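Local coordinates for protein endo-1,3-beta-glucanase, family GH16 (Zobellia galactanivorans, PDB 4CTE) that probably hydrolyses internal beta-1,3-glucosidic bonds of laminarin-type glucans, this chain being the family GH16 catalytic part of a longer protein that also has a carbohydrate-binding module, at residues Pro96-Leu101 against Phe196-Asn201; Pro17-Glu22 against Ala67-Gln72; Gly114-Met119 against Gly130-Ser135; Arg40-Val45 against Gln63-Arg68. The protein carries 1 engineered substitution. All coordinates share one frame; numbering follows the deposited sequence.

Contact 2 comes first from the N terminus: Pro17-Glu22 pairs with Ala67-Gln72 and closes the first loop. Contact 4 opens within that loop, at Arg40-Val45, and ends on the same strand 62-70, its Gln63-Arg68 sharing Ala67 and Arg68 with contact 2. Contact 1 follows in series, with 94 residues between Pro96-Leu101 and Phe196-Asn201, and contact 3 is a short closure inside this span. Backbone bonds that are probable from their lengths, such as Leu200 O to Met69 N and Met100 N to Ile116 O, join contact 1 to contacts 2 and 3. Strands 20-22, 62-70, 196-204, 94-102, 115-117 and 127-135 therefore follow one another side by side, with the bound sugars beside contacts 1, 2 and 3.

Contact 1 (Pro96-Leu101 against Phe196-Asn201); sequences PAFWML and FFILLN. With GS1 (1-thio-beta-D-glucopyranose), chain C; GS1 (1-thio-beta-D-glucopyranose), chain B.
Strands Pro96-Leu101 and Phe196-Asn201 run antiparallel, their axes 4.6 Å apart, with Ala97-Asn201, Trp99-Leu199 and Leu101-Phe197 as hydrogen-bonded pairs and Phe98-Leu200 and Met100-Ile198 as non-hydrogen-bonded pairs. Trp99 carries the face that meets the sugars. Its CG sits between the backbone N and the carbonyl carbon (chi1 56°), which turns the indole toward the neighbouring strand, where NE1 donates to Asn201 OD1 at 2.8 Å. Asn201 OD1 comes to the indole edge, tilted 24° from the ring plane, and the amide plane is turned 72° against the ring. Leu199 CB lies over one indole face, 3.7 Å from the centroid of the five-membered ring, in a CH-pi contact. Over the opposite face comes O4 of the chain C thioglucose, 3.0 Å from Trp99 CZ3. This is the concave, sugar-binding side of the beta-jelly-roll of family GH16, and Leu101 and Phe197 continue it, with Leu101 CB over the Phe197 ring. The other side faces the hydrophobic interior. There Phe98 CE1 touches Ile198 CG2 at 3.7 Å, while Leu200 CD2 lies 3.6 Å from Phe98 CD1. Met100 bends at its last torsion to set CE between Ile198 CG1 and Phe196 CB, each 3.8 Å away, and strand 80-87 packs on this side through Ile82.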
# COMPACT_ATOMS: atom_id res chain seq x y z
N PRO A 96 5.90 5.67 0.57
CA PRO A 96 4.69 5.28 -0.15
C PRO A 96 4.37 3.78 0.01
O PRO A 96 5.29 2.95 0.27
CB PRO A 96 5.06 5.58 -1.57
CG PRO A 96 6.55 5.22 -1.61
CD PRO A 96 7.04 5.86 -0.35
N ALA A 97 3.09 3.42 -0.16
CA ALA A 97 2.68 2.01 -0.07
C ALA A 97 1.43 1.76 -0.85
O ALA A 97 0.58 2.63 -0.94
CB ALA A 97 2.49 1.56 1.38
N PHE A 98 1.34 0.55 -1.40
CA PHE A 98 0.19 0.01 -2.16
C PHE A 98 0.01 -1.35 -1.52
O PHE A 98 0.88 -2.26 -1.67
CB PHE A 98 0.53 -0.10 -3.62
CG PHE A 98 -0.46 -0.93 -4.44
CD1 PHE A 98 -1.87 -0.79 -4.28
CD2 PHE A 98 0.03 -1.76 -5.46
CE1 PHE A 98 -2.76 -1.55 -5.10
CE2 PHE A 98 -0.84 -2.52 -6.26
CZ PHE A 98 -2.24 -2.41 -6.10
N TRP A 99 -1.10 -1.49 -0.79
CA TRP A 99 -1.24 -2.63 0.08
C TRP A 99 -2.67 -3.01 0.33
O TRP A 99 -3.58 -2.39 -0.20
CB TRP A 99 -0.47 -2.32 1.39
CG TRP A 99 -0.85 -1.06 2.11
CD1 TRP A 99 -0.81 0.26 1.65
CD2 TRP A 99 -1.17 -0.96 3.54
NE1 TRP A 99 -1.12 1.14 2.66
CE2 TRP A 99 -1.36 0.46 3.82
CE3 TRP A 99 -1.33 -1.91 4.60
CZ2 TRP A 99 -1.69 0.92 5.10
CZ3 TRP A 99 -1.68 -1.43 5.88
CH2 TRP A 99 -1.86 -0.04 6.12
N MET A 100 -2.85 -4.08 1.12
CA MET A 100 -4.16 -4.66 1.38
C MET A 100 -4.26 -5.11 2.81
O MET A 100 -3.26 -5.54 3.39
CB MET A 100 -4.41 -5.86 0.45
CG MET A 100 -4.18 -5.57 -1.03
SD MET A 100 -4.60 -6.96 -2.08
CE MET A 100 -6.41 -6.88 -2.12
N LEU A 101 -5.46 -5.01 3.36
CA LEU A 101 -5.78 -5.44 4.70
C LEU A 101 -7.02 -6.27 4.67
O LEU A 101 -7.92 -5.99 3.87
CB LEU A 101 -6.02 -4.25 5.62
CG LEU A 101 -4.81 -3.45 6.08
CD1 LEU A 101 -5.30 -2.17 6.77
CD2 LEU A 101 -3.89 -4.26 7.01
N PHE A 196 -9.91 -9.08 1.21
CA PHE A 196 -9.09 -7.93 1.55
C PHE A 196 -9.47 -6.69 0.75
O PHE A 196 -9.79 -6.79 -0.43
CB PHE A 196 -7.57 -8.16 1.29
CG PHE A 196 -6.87 -9.08 2.26
CD1 PHE A 196 -7.36 -10.40 2.57
CD2 PHE A 196 -5.63 -8.68 2.80
CE1 PHE A 196 -6.65 -11.24 3.43
CE2 PHE A 196 -4.92 -9.52 3.67
CZ PHE A 196 -5.44 -10.78 4.01
N PHE A 197 -9.41 -5.53 1.39
CA PHE A 197 -9.57 -4.25 0.68
C PHE A 197 -8.17 -3.65 0.37
O PHE A 197 -7.15 -4.05 0.96
CB PHE A 197 -10.45 -3.26 1.46
CG PHE A 197 -9.93 -2.88 2.84
CD1 PHE A 197 -9.05 -1.79 3.03
CD2 PHE A 197 -10.39 -3.57 3.97
CE1 PHE A 197 -8.60 -1.43 4.33
CE2 PHE A 197 -9.98 -3.23 5.26
CZ PHE A 197 -9.08 -2.16 5.44
N ILE A 198 -8.15 -2.66 -0.51
CA ILE A 198 -6.93 -2.04 -0.99
C ILE A 198 -6.70 -0.69 -0.36
O ILE A 198 -7.66 0.07 -0.12
CB ILE A 198 -7.02 -1.90 -2.53
CG1 ILE A 198 -7.03 -3.31 -3.18
CG2 ILE A 198 -5.88 -1.02 -3.09
CD1 ILE A 198 -7.49 -3.36 -4.62
N LEU A 199 -5.43 -0.38 -0.08
CA LEU A 199 -5.04 0.95 0.40
C LEU A 199 -3.94 1.55 -0.48
O LEU A 199 -3.10 0.81 -1.06
CB LEU A 199 -4.57 0.94 1.87
CG LEU A 199 -5.48 0.33 2.96
CD1 LEU A 199 -5.25 -1.17 3.05
CD2 LEU A 199 -5.25 1.03 4.31
N LEU A 200 -3.96 2.87 -0.60
CA LEU A 200 -2.87 3.64 -1.22
C LEU A 200 -2.55 4.77 -0.28
O LEU A 200 -3.48 5.42 0.23
CB LEU A 200 -3.26 4.21 -2.58
CG LEU A 200 -3.25 3.22 -3.73
CD1 LEU A 200 -4.01 3.84 -4.89
CD2 LEU A 200 -1.80 2.84 -4.12
N ASN A 201 -1.27 5.01 0.01
CA ASN A 201 -0.90 6.18 0.80
C ASN A 201 0.55 6.56 0.58
O ASN A 201 1.34 5.80 -0.05
CB ASN A 201 -1.10 5.89 2.30
CG ASN A 201 -0.06 4.92 2.81
OD1 ASN A 201 -0.16 3.73 2.57
ND2 ASN A 201 0.97 5.43 3.49
C1 GS1 C . 4.97 -2.08 7.50
S1 GS1 C . 6.62 -1.77 8.02
C2 GS1 C . 4.05 -1.82 8.67
O2 GS1 C . 4.24 -2.67 9.80
C3 GS1 C . 2.74 -2.20 8.11
C4 GS1 C . 2.50 -1.08 7.16
O4 GS1 C . 1.12 -1.13 6.94
C5 GS1 C . 3.33 -1.47 5.95
O5 GS1 C . 4.67 -1.21 6.38
C6 GS1 C . 2.89 -0.73 4.69
O6 GS1 C . 4.08 -0.46 3.96
C1 GS1 B . 0.58 -1.41 10.30
S1 GS1 B . 1.87 -1.16 9.09
C2 GS1 B . 0.92 -0.88 11.72
O2 GS1 B . 2.13 -1.48 12.19
C3 GS1 B . -0.28 -1.25 12.63
O3 GS1 B . -0.05 -0.89 14.04
C4 GS1 B . -1.64 -0.73 11.99
O4 GS1 B . -2.74 -1.17 12.78
C5 GS1 B . -1.83 -1.21 10.51
O5 GS1 B . -0.64 -0.83 9.74
C6 GS1 B . -3.13 -0.79 9.78
O6 GS1 B . -3.17 0.62 9.53

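Contact 2 (Pro17-Glu22 against Ala67-Gln72); sequences PDWVFE and ARMKTQ. With GS1 (1-thio-beta-D-glucopyranose), chain B; EDO (1,2-ethanediol), chain G.
Glu22 keeps CG beside its backbone N (chi1 -74°) and Lys70 carries CG between N and the carbonyl carbon (chi1 62°); with both chains extended beyond CG, they cross at about a right angle and bring the ammonium to the carboxylate. The antiparallel strands 20-22 and 62-70, paired by Val20 N to Lys70 O at 2.7 Å and its return bond, belong to the GH16 jelly-roll and lay a salt-bridge network beside the sugar cleft. Glu22 OE1 takes Arg68 NE at 2.8 Å and Glu22 OE2 takes Lys70 NZ at 3.0 Å, both donors arriving from above the carboxylate plane, which is turned 58° against the guanidinium. Lys70 NZ also donates to Gln72 OE1, 2.7 Å away. Replacing Glu22 with an alanine would probably leave Arg68 and Lys70 as adjoining positive charges without their shared mate and set the guanidinium freer to swing. On the opposite side of the strands, Trp19 is clamped between two methyls: Met69 CE lies over one face, 3.5 Å from Trp19 CG, and Thr71 CG2 over the other, 3.7 Å from Trp19 CZ3. Met69 CG also packs on Phe21, and the sulfur makes Met-aromatic contacts with both rings. At the edge of the guanidinium, Arg68 NH2 donates almost straight to O6 of the chain B thioglucose at 2.8 Å.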
# COMPACT_ATOMS: atom_id res chain seq x y z
N PRO A 17 -15.73 5.92 -7.23
CA PRO A 17 -16.62 5.87 -6.06
C PRO A 17 -16.22 4.89 -4.93
O PRO A 17 -16.84 4.93 -3.85
CB PRO A 17 -17.96 5.43 -6.66
CG PRO A 17 -17.61 4.61 -7.88
CD PRO A 17 -16.25 5.10 -8.36
N ASP A 18 -15.21 4.05 -5.14
CA ASP A 18 -14.88 3.01 -4.12
C ASP A 18 -13.82 3.37 -3.14
O ASP A 18 -13.45 2.52 -2.34
CB ASP A 18 -14.57 1.65 -4.80
CG ASP A 18 -15.71 1.19 -5.62
OD1 ASP A 18 -16.88 1.29 -5.13
OD2 ASP A 18 -15.43 0.79 -6.77
N TRP A 19 -13.39 4.64 -3.15
CA TRP A 19 -12.37 5.09 -2.20
C TRP A 19 -12.93 5.87 -1.04
O TRP A 19 -13.81 6.72 -1.20
CB TRP A 19 -11.34 5.94 -2.92
CG TRP A 19 -10.56 5.16 -3.95
CD1 TRP A 19 -10.77 5.14 -5.32
CD2 TRP A 19 -9.46 4.23 -3.71
NE1 TRP A 19 -9.88 4.31 -5.93
CE2 TRP A 19 -9.05 3.75 -5.02
CE3 TRP A 19 -8.79 3.77 -2.56
CZ2 TRP A 19 -8.01 2.82 -5.17
CZ3 TRP A 19 -7.73 2.85 -2.71
CH2 TRP A 19 -7.34 2.39 -4.00
N VAL A 20 -12.41 5.56 0.14
CA VAL A 20 -12.70 6.25 1.39
C VAL A 20 -11.39 6.94 1.75
O VAL A 20 -10.30 6.31 1.67
CB VAL A 20 -13.19 5.30 2.53
CG1 VAL A 20 -13.35 6.05 3.84
CG2 VAL A 20 -14.50 4.57 2.16
N PHE A 21 -11.46 8.19 2.18
CA PHE A 21 -10.23 8.92 2.59
C PHE A 21 -10.06 8.87 4.07
O PHE A 21 -11.02 9.07 4.80
CB PHE A 21 -10.30 10.35 2.13
CG PHE A 21 -10.38 10.45 0.66
CD1 PHE A 21 -11.63 10.41 0.01
CD2 PHE A 21 -9.21 10.52 -0.11
CE1 PHE A 21 -11.70 10.48 -1.38
CE2 PHE A 21 -9.28 10.61 -1.50
CZ PHE A 21 -10.53 10.57 -2.12
N GLU A 22 -8.85 8.61 4.51
CA GLU A 22 -8.59 8.62 5.94
C GLU A 22 -7.98 9.95 6.26
O GLU A 22 -7.44 10.64 5.36
CB GLU A 22 -7.74 7.43 6.35
CG GLU A 22 -8.62 6.19 6.29
CD GLU A 22 -7.88 4.92 6.56
OE1 GLU A 22 -6.95 4.57 5.80
OE2 GLU A 22 -8.28 4.24 7.51
N ALA A 67 -1.92 11.91 1.93
CA ALA A 67 -3.23 11.26 1.82
C ALA A 67 -3.10 9.76 1.95
O ALA A 67 -2.02 9.18 1.62
CB ALA A 67 -3.88 11.63 0.52
N ARG A 68 -4.16 9.16 2.49
CA ARG A 68 -4.31 7.73 2.64
C ARG A 68 -5.74 7.42 2.24
O ARG A 68 -6.72 8.03 2.76
CB ARG A 68 -4.06 7.28 4.05
CG ARG A 68 -4.33 5.80 4.31
CD ARG A 68 -3.66 5.38 5.60
NE ARG A 68 -4.23 4.16 6.19
CZ ARG A 68 -3.60 3.35 7.04
NH1 ARG A 68 -2.32 3.56 7.38
NH2 ARG A 68 -4.26 2.30 7.55
N MET A 69 -5.85 6.44 1.35
CA MET A 69 -7.14 6.04 0.75
C MET A 69 -7.33 4.55 0.86
O MET A 69 -6.33 3.80 0.75
CB MET A 69 -7.17 6.43 -0.71
CG MET A 69 -7.00 7.91 -1.00
SD MET A 69 -6.59 8.22 -2.73
CE MET A 69 -7.88 7.42 -3.68
N LYS A 70 -8.57 4.08 1.00
CA LYS A 70 -8.82 2.67 1.17
C LYS A 70 -10.12 2.33 0.49
O LYS A 70 -10.97 3.23 0.33
CB LYS A 70 -8.87 2.29 2.66
CG LYS A 70 -9.98 2.95 3.49
CD LYS A 70 -9.90 2.56 4.93
CE LYS A 70 -11.03 3.27 5.67
NZ LYS A 70 -10.97 2.98 7.14
N THR A 71 -10.28 1.07 0.11
CA THR A 71 -11.55 0.65 -0.50
C THR A 71 -12.46 -0.09 0.49
O THR A 71 -13.52 -0.65 0.09
CB THR A 71 -11.36 -0.28 -1.75
OG1 THR A 71 -10.77 -1.52 -1.33
CG2 THR A 71 -10.54 0.38 -2.86
N GLN A 72 -12.07 -0.09 1.77
CA GLN A 72 -12.81 -0.74 2.86
C GLN A 72 -14.29 -0.39 2.87
O GLN A 72 -14.64 0.77 2.87
CB GLN A 72 -12.17 -0.36 4.21
CG GLN A 72 -12.75 -1.13 5.39
CD GLN A 72 -12.20 -0.70 6.73
OE1 GLN A 72 -11.72 0.42 6.89
NE2 GLN A 72 -12.28 -1.59 7.71
C1 GS1 B . 0.58 -1.41 10.30
S1 GS1 B . 1.87 -1.16 9.09
C2 GS1 B . 0.92 -0.88 11.72
O2 GS1 B . 2.13 -1.48 12.19
C3 GS1 B . -0.28 -1.25 12.63
O3 GS1 B . -0.05 -0.89 14.04
C4 GS1 B . -1.64 -0.73 11.99
O4 GS1 B . -2.74 -1.17 12.78
C5 GS1 B . -1.83 -1.21 10.51
O5 GS1 B . -0.64 -0.83 9.74
C6 GS1 B . -3.13 -0.79 9.78
O6 GS1 B . -3.17 0.62 9.53
C1 EDO G . -7.40 0.68 7.90
O1 EDO G . -7.02 2.06 7.87
C2 EDO G . -8.29 0.51 9.09
O2 EDO G . -9.38 1.46 8.94
O HOH W 1 -6.37 11.13 2.84

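Contact 3 (Gly114-Met119 against Gly130-Ser135); sequences GEIDIM and GTIHWS. With GS1 (1-thio-beta-D-glucopyranose), chain C.
Glu115 and His133 form a hydrogen-bonded pair of two antiparallel strands, one of its two bonds weak, and their side chains point the same way. With CG opposite the backbone N (chi1 171°) and the chain extended, the glutamate climbs straight off the sheet. Its CB lies 4.1 Å from His133 CB; CG then passes His133 CD2, and CD comes to 3.7 Å from that same His133 CD2, the carboxylate turned 40° from the imidazole plane. At the tip OE1 is bonded to Trp110 NE1, while OE2 accepts from O4 of the chain C thioglucose, a bond whose exact geometry is less sure. An alanine in place of Glu115 is likely to strip Trp110 NE1 and the sugar hydroxyl of their acceptor and leave the flank of the imidazole without its neighbour. Asp117, next on this face, sets OD2 at the edge of the His133 ring, 3.2 Å from His133 CD2, with the planes 55° apart. That oxygen also receives a water at 3.0 Å, which joins it to Thr131 OG1. Below, Asp117 N donates to Thr131 O at 2.8 Å, and on the far face Ile116 CG1 touches Ile132 CG2. A classic bulge sets Ile118 and Met119 opposite the single residue Phe98 of strand 94-102. The Glu-Ile-Asp-Ile-Met run with its bulge is consistent with the active-site strand of the bulged GH16 laminarinases, as is the sugar lying against it.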
# COMPACT_ATOMS: atom_id res chain seq x y z
N GLY A 114 -4.45 -9.90 8.71
CA GLY A 114 -3.58 -10.18 7.58
C GLY A 114 -3.36 -8.89 6.79
O GLY A 114 -4.20 -7.97 6.72
N GLU A 115 -2.19 -8.82 6.19
CA GLU A 115 -1.80 -7.64 5.45
C GLU A 115 -0.93 -8.07 4.31
O GLU A 115 0.01 -8.83 4.52
CB GLU A 115 -1.05 -6.64 6.38
CG GLU A 115 -0.41 -5.48 5.64
CD GLU A 115 0.29 -4.44 6.50
OE1 GLU A 115 0.08 -4.37 7.73
OE2 GLU A 115 1.04 -3.66 5.90
N ILE A 116 -1.26 -7.57 3.12
CA ILE A 116 -0.45 -7.79 1.91
C ILE A 116 0.09 -6.43 1.40
O ILE A 116 -0.67 -5.61 0.83
CB ILE A 116 -1.19 -8.54 0.75
CG1 ILE A 116 -1.84 -9.87 1.22
CG2 ILE A 116 -0.23 -8.74 -0.45
CD1 ILE A 116 -2.78 -10.45 0.18
N ASP A 117 1.38 -6.23 1.61
CA ASP A 117 2.10 -5.05 1.10
C ASP A 117 2.56 -5.42 -0.30
O ASP A 117 3.53 -6.20 -0.46
CB ASP A 117 3.28 -4.65 2.01
CG ASP A 117 2.84 -4.38 3.44
OD1 ASP A 117 1.69 -3.93 3.66
OD2 ASP A 117 3.63 -4.60 4.37
N ILE A 118 1.86 -4.91 -1.31
CA ILE A 118 2.20 -5.21 -2.71
C ILE A 118 3.49 -4.47 -3.06
O ILE A 118 4.43 -5.07 -3.63
CB ILE A 118 1.04 -4.90 -3.69
CG1 ILE A 118 -0.23 -5.71 -3.28
CG2 ILE A 118 1.48 -5.16 -5.13
CD1 ILE A 118 -1.52 -5.35 -3.98
N MET A 119 3.52 -3.20 -2.67
CA MET A 119 4.69 -2.36 -2.85
C MET A 119 4.82 -1.44 -1.68
O MET A 119 3.83 -0.77 -1.32
CB MET A 119 4.59 -1.54 -4.15
CG MET A 119 5.76 -0.61 -4.47
SD MET A 119 5.88 0.93 -3.51
CE MET A 119 4.43 1.86 -4.03
N GLY A 130 8.04 -6.30 -0.80
CA GLY A 130 6.82 -7.09 -0.93
C GLY A 130 6.76 -7.90 0.35
O GLY A 130 7.69 -8.68 0.65
N THR A 131 5.66 -7.75 1.09
CA THR A 131 5.59 -8.29 2.44
C THR A 131 4.22 -8.69 2.88
O THR A 131 3.23 -8.15 2.41
CB THR A 131 6.08 -7.19 3.45
OG1 THR A 131 7.10 -6.38 2.87
CG2 THR A 131 6.63 -7.81 4.74
N ILE A 132 4.17 -9.69 3.76
CA ILE A 132 2.92 -10.04 4.44
C ILE A 132 3.13 -9.88 5.94
O ILE A 132 4.25 -10.06 6.44
CB ILE A 132 2.33 -11.46 4.10
CG1 ILE A 132 3.36 -12.62 4.31
CG2 ILE A 132 1.72 -11.45 2.71
CD1 ILE A 132 2.72 -14.01 4.35
N HIS A 133 2.07 -9.50 6.64
CA HIS A 133 2.08 -9.47 8.10
C HIS A 133 0.87 -10.24 8.54
O HIS A 133 -0.19 -10.12 7.91
CB HIS A 133 2.04 -8.05 8.66
CG HIS A 133 3.18 -7.18 8.20
ND1 HIS A 133 4.29 -6.98 8.95
CD2 HIS A 133 3.37 -6.46 7.02
CE1 HIS A 133 5.14 -6.19 8.28
NE2 HIS A 133 4.57 -5.86 7.10
N TRP A 134 1.02 -11.06 9.59
CA TRP A 134 -0.11 -11.87 10.13
C TRP A 134 0.12 -12.27 11.58
O TRP A 134 1.11 -11.88 12.18
CB TRP A 134 -0.41 -13.07 9.21
CG TRP A 134 0.54 -14.23 9.31
CD1 TRP A 134 0.30 -15.47 9.92
CD2 TRP A 134 1.94 -14.32 8.81
NE1 TRP A 134 1.40 -16.29 9.81
CE2 TRP A 134 2.41 -15.67 9.15
CE3 TRP A 134 2.80 -13.45 8.11
CZ2 TRP A 134 3.70 -16.11 8.82
CZ3 TRP A 134 4.10 -13.91 7.77
CH2 TRP A 134 4.54 -15.21 8.13
N SER A 135 -0.84 -13.00 12.16
CA SER A 135 -0.74 -13.55 13.50
C SER A 135 -0.60 -15.05 13.25
O SER A 135 -1.52 -15.67 12.70
CB SER A 135 -1.98 -13.19 14.32
OG SER A 135 -1.91 -13.66 15.65
C1 GS1 C . 4.97 -2.08 7.50
S1 GS1 C . 6.62 -1.77 8.02
C2 GS1 C . 4.05 -1.82 8.67
O2 GS1 C . 4.24 -2.67 9.80
C3 GS1 C . 2.74 -2.20 8.11
C4 GS1 C . 2.50 -1.08 7.16
O4 GS1 C . 1.12 -1.13 6.94
C5 GS1 C . 3.33 -1.47 5.95
O5 GS1 C . 4.67 -1.21 6.38
C6 GS1 C . 2.89 -0.73 4.69
O6 GS1 C . 4.08 -0.46 3.96
O HOH W 2 6.32 -3.63 3.35

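Contact 4 (Arg40-Val45 against Gln63-Arg68); sequences RENAAV and QYTSAR. With GS1 (1-thio-beta-D-glucopyranose), chain B; EDO (1,2-ethanediol), chain G.
Asn42 and Thr65 supply the hydrogen bond of this contact: Asn42 ND2 donates to Thr65 OG1 at 2.9 Å with an N-H...O angle of 152°, the side chains crossing at about a right angle. The acceptor lies 19° out of the amide plane. Asn42 ND2 also bonds Thr53 O and Thr65 OG1 bonds Glu57 OE1, both on strand 49-59, so the amide nitrogen and the hydroxyl each have two partners in this buried place. With Asn42 CG beside its own backbone N (chi1 -69°), the amide reaches out across Ser66, and CB rests 3.2 Å from Ser66 O. Van der Waals packing does the rest. The methyl of Ala67 fits against the backbone of Asn42, its CB 3.8 Å from Asn42 O, and meets the methyl of Ala43 at 3.8 Å between the two CB atoms. Within the first segment, Ala43 N donates to Arg40 O at 3.2 Å, closing a type I beta-turn that swings Asn42 toward strand 62-70. No beta pairing joins the two segments; strand 49-59 pairs antiparallel with both 43-46 and 62-70. The arrangement is that of a curled three-stranded beta-meander in the jelly-roll, whose outer strands are pinned together at the turn leading into the first.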
# COMPACT_ATOMS: atom_id res chain seq x y z
N ARG A 40 -8.06 14.71 3.04
CA ARG A 40 -8.71 14.51 1.75
C ARG A 40 -8.05 15.40 0.68
O ARG A 40 -7.86 14.97 -0.48
CB ARG A 40 -10.20 14.84 1.86
CG ARG A 40 -11.00 15.02 0.53
CD ARG A 40 -10.91 13.78 -0.32
NE ARG A 40 -11.61 13.84 -1.61
CZ ARG A 40 -11.06 14.18 -2.79
NH1 ARG A 40 -9.77 14.55 -2.90
NH2 ARG A 40 -11.83 14.15 -3.90
N GLU A 41 -7.66 16.61 1.12
CA GLU A 41 -7.12 17.65 0.22
C GLU A 41 -5.81 17.29 -0.45
O GLU A 41 -5.50 17.86 -1.49
CB GLU A 41 -6.98 19.00 0.97
CG GLU A 41 -8.31 19.70 1.25
CD GLU A 41 -9.14 19.12 2.41
OE1 GLU A 41 -8.74 18.19 3.19
OE2 GLU A 41 -10.24 19.67 2.55
N ASN A 42 -5.05 16.35 0.12
CA ASN A 42 -3.78 15.93 -0.47
C ASN A 42 -3.87 14.88 -1.54
O ASN A 42 -2.84 14.34 -1.96
CB ASN A 42 -2.86 15.44 0.64
CG ASN A 42 -2.43 16.58 1.51
OD1 ASN A 42 -3.30 17.24 2.13
ND2 ASN A 42 -1.11 16.82 1.60
N ALA A 43 -5.09 14.59 -1.98
CA ALA A 43 -5.32 13.62 -3.05
C ALA A 43 -6.11 14.33 -4.11
O ALA A 43 -7.08 15.01 -3.79
CB ALA A 43 -6.06 12.39 -2.56
N ALA A 44 -5.68 14.18 -5.36
CA ALA A 44 -6.37 14.79 -6.52
C ALA A 44 -6.09 13.96 -7.75
O ALA A 44 -5.27 13.02 -7.71
CB ALA A 44 -5.90 16.24 -6.74
N VAL A 45 -6.79 14.26 -8.83
CA VAL A 45 -6.56 13.63 -10.13
C VAL A 45 -6.01 14.67 -11.11
O VAL A 45 -6.53 15.77 -11.25
CB VAL A 45 -7.82 12.92 -10.68
CG1 VAL A 45 -7.63 12.42 -12.11
CG2 VAL A 45 -8.16 11.76 -9.78
N GLN A 63 3.52 18.30 11.22
CA GLN A 63 4.34 19.20 10.38
C GLN A 63 4.21 18.83 8.90
O GLN A 63 4.75 19.55 8.02
CB GLN A 63 5.80 19.11 10.77
CG GLN A 63 6.09 19.77 12.08
CD GLN A 63 7.50 19.46 12.47
OE1 GLN A 63 7.70 18.95 13.53
NE2 GLN A 63 8.48 19.64 11.54
N TYR A 64 3.54 17.70 8.61
CA TYR A 64 3.37 17.28 7.23
C TYR A 64 1.95 16.84 6.99
O TYR A 64 1.25 16.40 7.92
CB TYR A 64 4.28 16.08 6.85
CG TYR A 64 5.72 16.34 7.20
CD1 TYR A 64 6.54 17.09 6.35
CD2 TYR A 64 6.24 15.85 8.40
CE1 TYR A 64 7.89 17.38 6.68
CE2 TYR A 64 7.58 16.11 8.74
CZ TYR A 64 8.39 16.87 7.87
OH TYR A 64 9.71 17.16 8.22
N THR A 65 1.53 16.93 5.72
CA THR A 65 0.26 16.39 5.32
C THR A 65 0.48 15.48 4.10
O THR A 65 1.44 15.65 3.32
CB THR A 65 -0.74 17.49 4.94
OG1 THR A 65 -0.19 18.31 3.91
CG2 THR A 65 -1.14 18.36 6.13
N SER A 66 -0.40 14.49 3.95
CA SER A 66 -0.38 13.61 2.78
C SER A 66 -1.79 13.02 2.67
O SER A 66 -2.75 13.58 3.26
CB SER A 66 0.71 12.55 2.91
OG SER A 66 0.81 11.77 1.73
N ALA A 67 -1.92 11.91 1.93
CA ALA A 67 -3.23 11.26 1.82
C ALA A 67 -3.10 9.76 1.95
O ALA A 67 -2.02 9.18 1.62
CB ALA A 67 -3.88 11.63 0.52
N ARG A 68 -4.16 9.16 2.49
CA ARG A 68 -4.31 7.73 2.64
C ARG A 68 -5.74 7.42 2.24
O ARG A 68 -6.72 8.03 2.76
CB ARG A 68 -4.06 7.28 4.05
CG ARG A 68 -4.33 5.80 4.31
CD ARG A 68 -3.66 5.38 5.60
NE ARG A 68 -4.23 4.16 6.19
CZ ARG A 68 -3.60 3.35 7.04
NH1 ARG A 68 -2.32 3.56 7.38
NH2 ARG A 68 -4.26 2.30 7.55
C1 GS1 B . 0.58 -1.41 10.30
S1 GS1 B . 1.87 -1.16 9.09
C2 GS1 B . 0.92 -0.88 11.72
O2 GS1 B . 2.13 -1.48 12.19
C3 GS1 B . -0.28 -1.25 12.63
O3 GS1 B . -0.05 -0.89 14.04
C4 GS1 B . -1.64 -0.73 11.99
O4 GS1 B . -2.74 -1.17 12.78
C5 GS1 B . -1.83 -1.21 10.51
O5 GS1 B . -0.64 -0.83 9.74
C6 GS1 B . -3.13 -0.79 9.78
O6 GS1 B . -3.17 0.62 9.53
C1 EDO G . -7.40 0.68 7.90
O1 EDO G . -7.02 2.06 7.87
C2 EDO G . -8.29 0.51 9.09
O2 EDO G . -9.38 1.46 8.94